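Local coordinates for protein Thiosulfate:glutathione sulfurtransferase (Homo sapiens, PDB 6BEV) that transfers the sulfane sulfur of thiosulfate to glutathione, yielding S-sulfanylglutathione, a central intermediate of hydrogen sulfide metabolism, at residues 42-47 and 95-100. Numbering follows the deposited sequence.
Sequences RLFDVR and LVFFCQ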
# COMPACT_ATOMS: atom_id res chain seq x y z
N ARG A 42 5.43 3.86 3.32
CA ARG A 42 5.21 2.43 3.48
C ARG A 42 4.36 1.96 2.32
O ARG A 42 3.43 2.65 1.92
CB ARG A 42 4.44 2.15 4.77
CG ARG A 42 5.27 2.05 6.01
CD ARG A 42 4.40 1.52 7.14
NE ARG A 42 4.20 0.06 7.16
CZ ARG A 42 3.53 -0.58 8.13
NH1 ARG A 42 2.98 0.09 9.13
NH2 ARG A 42 3.39 -1.90 8.11
N LEU A 43 4.69 0.80 1.79
CA LEU A 43 4.03 0.25 0.61
C LEU A 43 3.15 -0.92 0.99
O LEU A 43 3.57 -1.80 1.74
CB LEU A 43 5.08 -0.27 -0.38
CG LEU A 43 5.85 0.77 -1.18
CD1 LEU A 43 7.11 0.15 -1.78
CD2 LEU A 43 4.96 1.33 -2.26
N PHE A 44 1.97 -0.97 0.39
CA PHE A 44 1.00 -2.06 0.56
C PHE A 44 0.56 -2.54 -0.81
O PHE A 44 -0.10 -1.79 -1.55
CB PHE A 44 -0.20 -1.60 1.37
CG PHE A 44 0.16 -1.06 2.73
CD1 PHE A 44 0.22 -1.90 3.82
CD2 PHE A 44 0.45 0.27 2.91
CE1 PHE A 44 0.58 -1.41 5.07
CE2 PHE A 44 0.83 0.76 4.14
CZ PHE A 44 0.87 -0.08 5.23
N ASP A 45 0.91 -3.78 -1.14
CA ASP A 45 0.48 -4.44 -2.37
C ASP A 45 -0.87 -5.07 -2.07
O ASP A 45 -0.97 -5.97 -1.23
CB ASP A 45 1.51 -5.52 -2.73
CG ASP A 45 1.26 -6.17 -4.09
OD1 ASP A 45 0.11 -6.21 -4.56
OD2 ASP A 45 2.25 -6.67 -4.67
N VAL A 46 -1.93 -4.56 -2.71
CA VAL A 46 -3.28 -5.01 -2.41
C VAL A 46 -3.78 -6.04 -3.41
O VAL A 46 -4.99 -6.34 -3.44
CB VAL A 46 -4.26 -3.84 -2.22
CG1 VAL A 46 -3.76 -2.92 -1.13
CG2 VAL A 46 -4.49 -3.09 -3.52
N ARG A 47 -2.89 -6.61 -4.21
CA ARG A 47 -3.25 -7.73 -5.06
C ARG A 47 -3.40 -9.00 -4.22
O ARG A 47 -3.16 -9.02 -3.01
CB ARG A 47 -2.18 -7.91 -6.13
CG ARG A 47 -2.05 -6.70 -7.05
CD ARG A 47 -0.97 -6.89 -8.08
NE ARG A 47 0.32 -7.05 -7.43
CZ ARG A 47 1.36 -7.68 -7.94
NH1 ARG A 47 1.31 -8.19 -9.17
NH2 ARG A 47 2.46 -7.76 -7.21
N LEU A 95 1.07 6.27 3.39
CA LEU A 95 0.69 4.86 3.33
C LEU A 95 0.25 4.61 1.89
O LEU A 95 -0.84 5.03 1.49
CB LEU A 95 -0.43 4.56 4.33
CG LEU A 95 -0.12 4.88 5.80
CD1 LEU A 95 -1.35 4.59 6.64
CD2 LEU A 95 1.08 4.11 6.32
N VAL A 96 1.11 3.99 1.09
CA VAL A 96 0.93 3.92 -0.35
C VAL A 96 0.42 2.53 -0.74
O VAL A 96 1.11 1.52 -0.52
CB VAL A 96 2.24 4.26 -1.08
CG1 VAL A 96 2.05 4.09 -2.58
CG2 VAL A 96 2.68 5.67 -0.74
N PHE A 97 -0.76 2.50 -1.34
CA PHE A 97 -1.40 1.27 -1.79
C PHE A 97 -1.26 1.15 -3.30
O PHE A 97 -1.26 2.16 -4.02
CB PHE A 97 -2.89 1.30 -1.39
CG PHE A 97 -3.09 1.37 0.09
CD1 PHE A 97 -3.11 2.58 0.76
CD2 PHE A 97 -3.20 0.20 0.84
CE1 PHE A 97 -3.24 2.62 2.14
CE2 PHE A 97 -3.33 0.24 2.21
CZ PHE A 97 -3.35 1.45 2.85
N PHE A 98 -1.15 -0.09 -3.79
CA PHE A 98 -1.08 -0.28 -5.24
C PHE A 98 -1.53 -1.68 -5.62
O PHE A 98 -1.39 -2.64 -4.86
CB PHE A 98 0.36 -0.04 -5.76
CG PHE A 98 1.35 -1.08 -5.31
CD1 PHE A 98 1.66 -2.20 -6.09
CD2 PHE A 98 1.99 -0.94 -4.10
CE1 PHE A 98 2.56 -3.15 -5.62
CE2 PHE A 98 2.90 -1.90 -3.64
CZ PHE A 98 3.18 -3.00 -4.40
N CYS A 99 -1.99 -1.81 -6.87
CA CYS A 99 -2.17 -3.11 -7.51
C CYS A 99 -1.33 -3.13 -8.79
O CYS A 99 -0.31 -2.43 -8.84
CB CYS A 99 -3.64 -3.44 -7.74
SG CYS A 99 -4.46 -2.31 -8.89
N GLN A 100 -1.69 -3.90 -9.82
CA GLN A 100 -0.88 -3.91 -11.05
C GLN A 100 -1.33 -2.87 -12.07
O GLN A 100 -0.55 -2.55 -12.96
CB GLN A 100 -0.78 -5.31 -11.69
CG GLN A 100 -1.89 -5.73 -12.67
CD GLN A 100 -3.21 -6.07 -11.98
OE1 GLN A 100 -3.59 -5.49 -10.95
NE2 GLN A 100 -3.92 -7.04 -12.54
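Strands 42-45 and 95-98 pair in parallel at the centre of the rhodanese-like sheet, and the second runs directly into Cys-99, the active-site residue that carries the persulfide intermediate. Four backbone hydrogen bonds join them: Val-96 N to Arg-42 O, Phe-44 N to Val-96 O, Phe-98 N to Phe-44 O and, just past the strand end, Val-46 N to Phe-98 O (2.9 Å). On one face of the sheet the rings of Phe-44 and Phe-97 lie side by side, nearly parallel (19°) but slid apart, with Phe-44 CB 3.5 Å from Phe-97 CD2. Val-46 CG1 meets the Phe-97 ring at its edge, and Leu-95 CD2 reaches the Phe-44 edge at CE2 (4.0 Å). On the face of Leu-43 and Val-96, the Phe-98 side chain turns back over the neighbouring strand: its CG sits between backbone N and carbonyl carbon (chi1 68°), which lays one ring face against Asp-45 CA, a CH-pi contact 3.9 Å from CA to the ring centroid. Asp-45 CB also touches Phe-98 CZ at 3.5 Å. The carboxylate of Asp-45 is gripped side-on by Arg-47, whose NE meets OD1 (3.0 Å) and NH2 meets OD2 (2.8 Å), both on syn lone pairs and in the guanidinium plane; OD1 also accepts Arg-47 N, closing an Asx turn, and Thr-56 binds OD2. Thus anchored, Arg-47 packs its CG against Cys-99 CA (3.6 Å) and its CD against the backbone N of Gln-100. An asparagine in place of Asp-45 would probably cost the salt bridge, leaving the buried guanidinium without its countercharge and the Arg-47 chain less firmly set beside Cys-99. The paired charges thus probably steady, as a second shell, the backbone that presents the sulfur-carrying cysteine.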